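PDB 5MPT: citrinin polyketide synthase from Monascus purpureus, which builds the polyketide precursor of the mycotoxin citrinin from malonyl-CoA units, the part in this model being its C-methyltransferase (CMeT) domain. Local coordinates for residues E315-V320 against R376-L381; R22-A27 against I187-F192; D30-G35 against R369-I374. All blocks are in the same frame, centred on the assembly; numbering follows the deposited sequence.

Interaction 1: residues E315-V320 against R376-L381. With EDO (1,2-ethanediol), chain D.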
loop_
_atom_site.group_PDB
_atom_site.type_symbol
_atom_site.label_atom_id
_atom_site.label_comp_id
_atom_site.label_asym_id
_atom_site.label_seq_id
_atom_site.Cartn_x
_atom_site.Cartn_y
_atom_site.Cartn_z
ATOM N N GLU A 315 5.328 1.349 3.419
ATOM C CA GLU A 315 4.202 2.268 3.336
ATOM C C GLU A 315 4.305 3.158 2.123
ATOM O O GLU A 315 5.379 3.671 1.794
ATOM C CB GLU A 315 4.118 3.151 4.587
ATOM C CG GLU A 315 3.446 2.482 5.733
ATOM C CD GLU A 315 1.945 2.451 5.574
ATOM O OE1 GLU A 315 1.405 3.222 4.735
ATOM O OE2 GLU A 315 1.307 1.638 6.267
ATOM N N MET A 316 3.167 3.343 1.464
ATOM C CA MET A 316 3.063 4.323 0.403
ATOM C C MET A 316 3.071 5.713 1.025
ATOM O O MET A 316 2.183 6.059 1.807
ATOM C CB MET A 316 1.789 4.084 -0.391
ATOM C CG MET A 316 1.717 4.969 -1.604
ATOM S SD MET A 316 0.467 4.472 -2.800
ATOM C CE MET A 316 1.408 3.345 -3.845
ATOM N N THR A 317 4.091 6.496 0.699
ATOM C CA THR A 317 4.342 7.760 1.368
ATOM C C THR A 317 3.922 8.955 0.519
ATOM O O THR A 317 3.892 10.078 1.024
ATOM C CB THR A 317 5.833 7.833 1.744
ATOM O OG1 THR A 317 6.625 7.385 0.630
ATOM C CG2 THR A 317 6.110 6.945 2.933
ATOM N N GLU A 318 3.617 8.732 -0.761
ATOM C CA GLU A 318 3.085 9.743 -1.660
ATOM C C GLU A 318 1.851 9.187 -2.360
ATOM O O GLU A 318 1.810 8.006 -2.728
ATOM C CB GLU A 318 4.176 10.132 -2.653
ATOM C CG GLU A 318 3.971 11.393 -3.433
ATOM C CD GLU A 318 5.235 11.755 -4.189
ATOM O OE1 GLU A 318 5.278 11.508 -5.415
ATOM O OE2 GLU A 318 6.195 12.244 -3.546
ATOM N N GLN A 319 0.840 10.036 -2.551
ATOM C CA GLN A 319 -0.352 9.593 -3.261
ATOM C C GLN A 319 -0.057 9.385 -4.742
ATOM O O GLN A 319 0.788 10.061 -5.338
ATOM C CB GLN A 319 -1.496 10.604 -3.091
ATOM C CG GLN A 319 -2.069 10.662 -1.690
ATOM C CD GLN A 319 -2.999 11.836 -1.502
ATOM O OE1 GLN A 319 -2.724 12.725 -0.700
ATOM N NE2 GLN A 319 -4.113 11.848 -2.241
ATOM N N VAL A 320 -0.748 8.401 -5.317
ATOM C CA VAL A 320 -0.663 8.019 -6.725
ATOM C C VAL A 320 -2.100 8.018 -7.230
ATOM O O VAL A 320 -2.965 7.412 -6.575
ATOM C CB VAL A 320 -0.026 6.639 -6.895
ATOM C CG1 VAL A 320 -0.163 6.136 -8.333
ATOM C CG2 VAL A 320 1.451 6.713 -6.516
ATOM N N ARG A 376 8.205 3.695 0.782
ATOM C CA ARG A 376 9.416 3.571 1.556
ATOM C C ARG A 376 9.312 2.361 2.459
ATOM O O ARG A 376 8.229 2.016 2.944
ATOM C CB ARG A 376 9.666 4.803 2.405
ATOM C CG ARG A 376 9.833 6.053 1.619
ATOM C CD ARG A 376 10.316 7.180 2.480
ATOM N NE ARG A 376 10.114 8.441 1.806
ATOM C CZ ARG A 376 10.979 9.018 0.977
ATOM N NH1 ARG A 376 12.174 8.461 0.716
ATOM N NH2 ARG A 376 10.632 10.168 0.392
ATOM N N LEU A 377 10.461 1.727 2.711
ATOM C CA LEU A 377 10.621 0.965 3.933
ATOM C C LEU A 377 10.962 1.939 5.051
ATOM O O LEU A 377 11.853 2.781 4.918
ATOM C CB LEU A 377 11.708 -0.096 3.825
ATOM C CG LEU A 377 11.566 -1.212 2.788
ATOM C CD1 LEU A 377 12.844 -2.072 2.751
ATOM C CD2 LEU A 377 10.334 -2.029 3.069
ATOM N N ILE A 378 10.245 1.825 6.147
ATOM C CA ILE A 378 10.420 2.675 7.318
ATOM C C ILE A 378 10.686 1.720 8.460
ATOM O O ILE A 378 9.846 0.869 8.789
ATOM C CB ILE A 378 9.192 3.559 7.611
ATOM C CG1 ILE A 378 8.814 4.403 6.396
ATOM C CG2 ILE A 378 9.454 4.480 8.799
ATOM C CD1 ILE A 378 7.442 5.086 6.546
ATOM N N ILE A 379 11.885 1.790 9.002
ATOM C CA ILE A 379 12.269 0.935 10.120
ATOM C C ILE A 379 12.189 1.739 11.403
ATOM O O ILE A 379 12.532 2.934 11.431
ATOM C CB ILE A 379 13.679 0.328 9.895
ATOM C CG1 ILE A 379 13.937 -0.757 10.935
ATOM C CG2 ILE A 379 14.793 1.404 9.957
ATOM C CD1 ILE A 379 15.196 -1.587 10.619
ATOM N N ALA A 380 11.735 1.079 12.476
ATOM C CA ALA A 380 11.536 1.716 13.774
ATOM C C ALA A 380 11.958 0.736 14.866
ATOM O O ALA A 380 11.365 -0.337 15.017
ATOM C CB ALA A 380 10.090 2.160 13.934
ATOM N N LEU A 381 13.013 1.087 15.573
ATOM C CA LEU A 381 13.550 0.236 16.621
ATOM C C LEU A 381 12.794 0.462 17.922
ATOM O O LEU A 381 12.481 1.602 18.296
ATOM C CB LEU A 381 15.036 0.517 16.821
ATOM C CG LEU A 381 16.007 -0.145 15.840
ATOM C CD1 LEU A 381 15.737 0.210 14.425
ATOM C CD2 LEU A 381 17.444 0.227 16.227
HETATM C C1 EDO D . -0.574 11.728 1.838
HETATM O O1 EDO D . -0.403 12.514 3.020
HETATM C C2 EDO D . 0.800 11.216 1.433
HETATM O O2 EDO D . 1.733 12.291 1.585
#
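E315 and R376 form an antiparallel hydrogen-bonded pair, and each gives its backbone N-H to the other's carbonyl. E315 N reaches R376 O at 3.0 Å, with an N-H...O angle of 166°, and R376 N returns to E315 O at 3.0 Å. The backbone N and O of both residues are thus paired just where strand 309-316 gives out. Beyond CB the E315 chain bends off, and its OE1 is hydrogen-bonded to H289 ND1; both are active-site residues for the methyltransferase activity. Strand 375-381 belongs to the mixed sheet of the Rossmann-like methyltransferase fold, running antiparallel next to strand 309-316. Past the strand end T317 crosses the R376 side chain at about a right angle, its OG1 3.6 Å from R376 CG, which is anti to the carbonyl carbon (chi1 -61°) and starts a chain extended as far as NE. That hydroxyl hydrogen-bonds N373 O, while the R376 guanidinium is tied by NH1 to T365 O and by NH2 to N373 OD1, so the two side chains meet mainly through the aliphatic part of the arginine. I378 CD1 completes the apolar contact, 4.3 Å from both E315 CB and T317 CG2. T317 O takes a hydrogen bond from O2 of a 1,2-ethanediol, probably a crystallisation additive, at 3.1 Å.

Interaction 2: residues R22-A27 against I187-F192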
loop_
_atom_site.group_PDB
_atom_site.type_symbol
_atom_site.label_atom_id
_atom_site.label_comp_id
_atom_site.label_asym_id
_atom_site.label_seq_id
_atom_site.Cartn_x
_atom_site.Cartn_y
_atom_site.Cartn_z
ATOM N N ARG A 22 21.322 0.196 6.559
ATOM C CA ARG A 22 22.088 1.169 5.796
ATOM C C ARG A 22 22.425 0.618 4.421
ATOM O O ARG A 22 22.237 1.300 3.401
ATOM C CB ARG A 22 23.354 1.569 6.538
ATOM C CG ARG A 22 24.216 2.606 5.793
ATOM C CD ARG A 22 25.574 2.785 6.473
ATOM N NE ARG A 22 26.294 1.511 6.569
ATOM C CZ ARG A 22 26.362 0.741 7.656
ATOM N NH1 ARG A 22 27.042 -0.399 7.606
ATOM N NH2 ARG A 22 25.767 1.099 8.797
ATOM N N ILE A 23 22.862 -0.642 4.366
ATOM C CA ILE A 23 23.187 -1.269 3.083
ATOM C C ILE A 23 21.965 -1.291 2.169
ATOM O O ILE A 23 22.050 -0.963 0.983
ATOM C CB ILE A 23 23.741 -2.683 3.310
ATOM C CG1 ILE A 23 25.156 -2.592 3.872
ATOM C CG2 ILE A 23 23.768 -3.458 2.025
ATOM C CD1 ILE A 23 25.672 -3.898 4.469
ATOM N N ALA A 24 20.807 -1.699 2.703
ATOM C CA ALA A 24 19.607 -1.759 1.883
ATOM C C ALA A 24 19.210 -0.363 1.411
ATOM O O ALA A 24 18.951 -0.139 0.211
ATOM C CB ALA A 24 18.494 -2.443 2.686
ATOM N N LYS A 25 19.263 0.604 2.332
ATOM C CA LYS A 25 18.881 1.983 2.044
ATOM C C LYS A 25 19.697 2.543 0.889
ATOM O O LYS A 25 19.150 3.179 -0.019
ATOM C CB LYS A 25 19.077 2.837 3.306
ATOM C CG LYS A 25 18.724 4.326 3.117
ATOM C CD LYS A 25 18.803 5.063 4.450
ATOM C CE LYS A 25 18.506 6.533 4.295
ATOM N NZ LYS A 25 18.636 7.250 5.577
ATOM N N GLU A 26 21.012 2.347 0.921
ATOM C CA GLU A 26 21.837 2.916 -0.143
ATOM C C GLU A 26 21.577 2.284 -1.503
ATOM O O GLU A 26 21.951 2.877 -2.504
ATOM C CB GLU A 26 23.310 2.799 0.232
ATOM C CG GLU A 26 23.618 3.668 1.445
ATOM C CD GLU A 26 25.043 3.571 1.962
ATOM O OE1 GLU A 26 25.841 2.760 1.440
ATOM O OE2 GLU A 26 25.351 4.328 2.912
ATOM N N ALA A 27 20.936 1.120 -1.561
ATOM C CA ALA A 27 20.641 0.436 -2.809
ATOM C C ALA A 27 19.229 0.725 -3.323
ATOM O O ALA A 27 18.797 0.069 -4.272
ATOM C CB ALA A 27 20.798 -1.071 -2.624
ATOM N N ILE A 187 9.473 -4.872 -1.562
ATOM C CA ILE A 187 9.484 -6.207 -0.974
ATOM C C ILE A 187 10.817 -6.878 -1.247
ATOM O O ILE A 187 11.422 -7.482 -0.363
ATOM C CB ILE A 187 8.300 -7.039 -1.511
ATOM C CG1 ILE A 187 6.959 -6.393 -1.116
ATOM C CG2 ILE A 187 8.381 -8.464 -0.972
ATOM C CD1 ILE A 187 5.699 -7.086 -1.722
ATOM N N GLN A 188 11.302 -6.767 -2.487
ATOM C CA GLN A 188 12.607 -7.319 -2.807
ATOM C C GLN A 188 13.686 -6.646 -1.980
ATOM O O GLN A 188 14.615 -7.300 -1.521
ATOM C CB GLN A 188 12.859 -7.155 -4.311
ATOM C CG GLN A 188 14.052 -7.897 -4.827
ATOM C CD GLN A 188 13.811 -9.388 -4.975
ATOM O OE1 GLN A 188 12.865 -9.811 -5.648
ATOM N NE2 GLN A 188 14.674 -10.200 -4.339
ATOM N N GLN A 189 13.584 -5.339 -1.781
ATOM C CA GLN A 189 14.564 -4.635 -0.962
ATOM C C GLN A 189 14.503 -5.099 0.493
ATOM O O GLN A 189 15.533 -5.236 1.160
ATOM C CB GLN A 189 14.324 -3.130 -1.091
ATOM C CG GLN A 189 15.341 -2.312 -0.341
ATOM C CD GLN A 189 15.056 -0.837 -0.436
ATOM O OE1 GLN A 189 13.913 -0.441 -0.571
ATOM N NE2 GLN A 189 16.097 -0.007 -0.356
ATOM N N ALA A 190 13.305 -5.388 0.987
ATOM C CA ALA A 190 13.185 -5.909 2.331
ATOM C C ALA A 190 13.815 -7.285 2.444
ATOM O O ALA A 190 14.413 -7.596 3.482
ATOM C CB ALA A 190 11.704 -5.926 2.759
ATOM N N GLU A 191 13.677 -8.130 1.417
ATOM C CA GLU A 191 14.408 -9.402 1.408
ATOM C C GLU A 191 15.905 -9.185 1.597
ATOM O O GLU A 191 16.543 -9.877 2.383
ATOM C CB GLU A 191 14.170 -10.176 0.120
ATOM C CG GLU A 191 12.726 -10.577 -0.131
ATOM C CD GLU A 191 12.591 -11.251 -1.483
ATOM O OE1 GLU A 191 11.845 -10.709 -2.335
ATOM O OE2 GLU A 191 13.258 -12.295 -1.697
ATOM N N PHE A 192 16.491 -8.257 0.838
ATOM C CA PHE A 192 17.920 -7.981 0.930
ATOM C C PHE A 192 18.306 -7.514 2.330
ATOM O O PHE A 192 19.289 -7.996 2.929
ATOM C CB PHE A 192 18.282 -6.945 -0.157
ATOM C CG PHE A 192 19.703 -6.524 -0.143
ATOM C CD1 PHE A 192 20.729 -7.465 -0.144
ATOM C CD2 PHE A 192 20.027 -5.173 -0.132
ATOM C CE1 PHE A 192 22.062 -7.047 -0.198
ATOM C CE2 PHE A 192 21.355 -4.754 -0.139
ATOM C CZ PHE A 192 22.368 -5.688 -0.178
#
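The ring of F192, on helix 181-198, meets I23 in the last turns of helix 14-26. The two side chains stand at about a right angle, and the CG2 methyl of I23 touches the far end of the ring, 3.4 Å from F192 CZ and 3.5 Å from F192 CE2. Further back, F192 CD2 lies 4.0 Å from A24 CA, and A27 CB adds a looser touch at F192 CE2. CG of F192 is anti to the backbone N (chi1 178°), which starts the side chain toward helix 14-26. The short segments run nearly antiparallel, at 148°, with axes 9.4 Å apart. The contact joins the N-terminal helical part of the chain, which belongs to a helix-turn-helix family, to a helix that packs on the Rossmann-like sheet through I187 and A190. Q189 is extended beyond CG and spans the same gap about one turn earlier, passing A24 CB at 4.4 Å from its own CG. Its NE2 donates to A24 O at 2.9 Å, with the oxygen almost in the plane of the glutamine amide. Seen from the acceptor the approach is different: NE2 stands 64° out of the carbonyl plane, and A27 N binds the same oxygen from the opposite face. A24 O is therefore gripped by two donors at the helix end, and Q189 NE2 is itself shared with T28 OG1, which also bonds K25 O.

Interaction 3: residues D30-G35 against R369-I374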
loop_
_atom_site.group_PDB
_atom_site.type_symbol
_atom_site.label_atom_id
_atom_site.label_comp_id
_atom_site.label_asym_id
_atom_site.label_seq_id
_atom_site.Cartn_x
_atom_site.Cartn_y
_atom_site.Cartn_z
ATOM N N ASP A 30 18.927 1.327 -6.963
ATOM C CA ASP A 30 19.243 0.075 -7.635
ATOM C C ASP A 30 18.050 -0.859 -7.669
ATOM O O ASP A 30 17.831 -1.541 -8.675
ATOM C CB ASP A 30 20.400 -0.651 -6.939
ATOM C CG ASP A 30 21.731 0.126 -6.976
ATOM O OD1 ASP A 30 22.285 0.330 -8.069
ATOM O OD2 ASP A 30 22.257 0.481 -5.898
ATOM N N PHE A 31 17.304 -0.969 -6.553
ATOM C CA PHE A 31 16.132 -1.843 -6.564
ATOM C C PHE A 31 15.058 -1.319 -7.510
ATOM O O PHE A 31 14.416 -2.105 -8.207
ATOM C CB PHE A 31 15.557 -2.033 -5.138
ATOM C CG PHE A 31 16.322 -3.028 -4.328
ATOM C CD1 PHE A 31 16.057 -4.377 -4.457
ATOM C CD2 PHE A 31 17.388 -2.634 -3.570
ATOM C CE1 PHE A 31 16.777 -5.283 -3.812
ATOM C CE2 PHE A 31 18.123 -3.566 -2.884
ATOM C CZ PHE A 31 17.809 -4.893 -3.012
ATOM N N ILE A 32 14.897 0.007 -7.581
ATOM C CA ILE A 32 13.906 0.622 -8.458
ATOM C C ILE A 32 14.230 0.318 -9.919
ATOM O O ILE A 32 13.359 -0.077 -10.703
ATOM C CB ILE A 32 13.857 2.135 -8.169
ATOM C CG1 ILE A 32 13.202 2.381 -6.808
ATOM C CG2 ILE A 32 13.106 2.889 -9.271
ATOM C CD1 ILE A 32 13.415 3.773 -6.304
ATOM N N LEU A 33 15.496 0.491 -10.309
ATOM C CA LEU A 33 15.891 0.202 -11.683
ATOM C C LEU A 33 15.777 -1.289 -11.993
ATOM O O LEU A 33 15.207 -1.679 -13.021
ATOM C CB LEU A 33 17.315 0.696 -11.932
ATOM C CG LEU A 33 17.832 0.570 -13.369
ATOM C CD1 LEU A 33 17.130 1.448 -14.369
ATOM C CD2 LEU A 33 19.349 0.860 -13.325
ATOM N N ASN A 34 16.343 -2.138 -11.137
ATOM C CA ASN A 34 16.327 -3.574 -11.393
ATOM C C ASN A 34 14.913 -4.111 -11.486
ATOM O O ASN A 34 14.611 -4.984 -12.312
ATOM C CB ASN A 34 17.104 -4.293 -10.296
ATOM C CG ASN A 34 16.722 -5.754 -10.180
ATOM O OD1 ASN A 34 15.780 -6.114 -9.457
ATOM N ND2 ASN A 34 17.451 -6.611 -10.895
ATOM N N GLY A 35 14.044 -3.623 -10.634
ATOM C CA GLY A 35 12.677 -4.082 -10.592
ATOM C C GLY A 35 11.774 -3.501 -11.630
ATOM O O GLY A 35 10.577 -3.757 -11.544
ATOM N N ARG A 369 15.999 8.669 -7.607
ATOM C CA ARG A 369 14.891 8.450 -8.514
ATOM C C ARG A 369 13.575 8.918 -7.889
ATOM O O ARG A 369 13.375 8.792 -6.676
ATOM C CB ARG A 369 14.818 6.968 -8.889
ATOM C CG ARG A 369 16.017 6.510 -9.711
ATOM C CD ARG A 369 15.937 5.019 -10.026
ATOM N NE ARG A 369 17.102 4.626 -10.816
ATOM C CZ ARG A 369 17.171 4.748 -12.140
ATOM N NH1 ARG A 369 16.127 5.254 -12.809
ATOM N NH2 ARG A 369 18.269 4.375 -12.798
ATOM N N PRO A 370 12.673 9.489 -8.685
ATOM C CA PRO A 370 11.405 9.985 -8.126
ATOM C C PRO A 370 10.583 8.900 -7.460
ATOM O O PRO A 370 9.857 9.193 -6.510
ATOM C CB PRO A 370 10.698 10.579 -9.357
ATOM C CG PRO A 370 11.358 9.920 -10.553
ATOM C CD PRO A 370 12.771 9.720 -10.136
ATOM N N GLU A 371 10.687 7.652 -7.929
ATOM C CA GLU A 371 9.924 6.561 -7.351
ATOM C C GLU A 371 10.342 6.276 -5.924
ATOM O O GLU A 371 9.549 5.732 -5.162
ATOM C CB GLU A 371 10.088 5.308 -8.203
ATOM C CG GLU A 371 9.558 5.428 -9.618
ATOM C CD GLU A 371 10.495 6.092 -10.625
ATOM O OE1 GLU A 371 11.735 6.240 -10.387
ATOM O OE2 GLU A 371 9.986 6.435 -11.722
ATOM N N ALA A 372 11.587 6.603 -5.555
ATOM C CA ALA A 372 12.038 6.431 -4.175
ATOM C C ALA A 372 11.201 7.227 -3.185
ATOM O O ALA A 372 11.291 6.960 -1.994
ATOM C CB ALA A 372 13.525 6.820 -4.053
ATOM N N ASN A 373 10.367 8.165 -3.644
ATOM C CA ASN A 373 9.466 8.904 -2.769
ATOM C C ASN A 373 8.065 8.314 -2.735
ATOM O O ASN A 373 7.258 8.695 -1.864
ATOM C CB ASN A 373 9.389 10.375 -3.194
ATOM C CG ASN A 373 10.731 11.066 -3.130
ATOM O OD1 ASN A 373 11.477 10.909 -2.167
ATOM N ND2 ASN A 373 11.065 11.818 -4.182
ATOM N N ILE A 374 7.772 7.332 -3.584
ATOM C CA ILE A 374 6.388 6.857 -3.680
ATOM C C ILE A 374 6.060 5.905 -2.541
ATOM O O ILE A 374 5.002 6.021 -1.907
ATOM C CB ILE A 374 6.118 6.202 -5.044
ATOM C CG1 ILE A 374 6.329 7.214 -6.172
ATOM C CG2 ILE A 374 4.714 5.631 -5.089
ATOM C CD1 ILE A 374 6.375 6.569 -7.549
#
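I32 is the residue most covered here, an isoleucine of helix 28-34 laid against A372 and E371 of the short 3-10 turn 370-373, in the loop between strands 361-364 and 375-381 of the Rossmann-like methyltransferase sheet. A helix of the N-terminal helical part thus rests on a loop of the catalytic fold more than 330 residues later in the chain. The two branches of I32 do separate jobs. CD1 meets the turn itself, 3.5 Å from A372 N and 3.8 Å from A372 CB. CG2, anti to the backbone N, meets R369 CD at 3.6 Å and lies 3.8 Å from E371 OE1. The carboxylate of E371 has its polar partner in Y41 N, bonded through OE2, which ties the turn to helix 40-62 as well. I32 also touches V185 of helix 181-198 and L37.

R369 comes next in buried surface. Its chain is extended from CG to NE and runs alongside I32, pointing the other way, while its backbone N is held by D29 OD1. Beyond I32 the L33 side chain crosses that of R369 obliquely and covers one face of its guanidinium. L33 CB stands 3.7 Å off the plane, nearer the outer atoms than the middle, with both methyls gathered round one nitrogen: R369 NH2 is 3.5 Å from L33 CD1 and 3.7 Å from L33 CD2.

The loop 369-374 leads straight into strand 375-381, so interactions 1 and 3 share a junction: T317 N lies 2.8 Å from I374 O, a probable hydrogen bond, and the centres of the two interactions are about 13 Å apart. Interactions 2 and 3 are joined by F31, whose CZ lies 3.5 Å from F192 CB, and by the succession of helices 14-26 and 28-34. L377 CD1 closes the circuit, packing 3.8 Å from A190 N between interactions 1 and 2. Interaction 1 holds an active-site residue: the E315 side chain is about 8 Å from the bound S-adenosylhomocysteine and about 11 Å from the side chain of Y177, another active-site residue. Interaction 3 lies away from these sites.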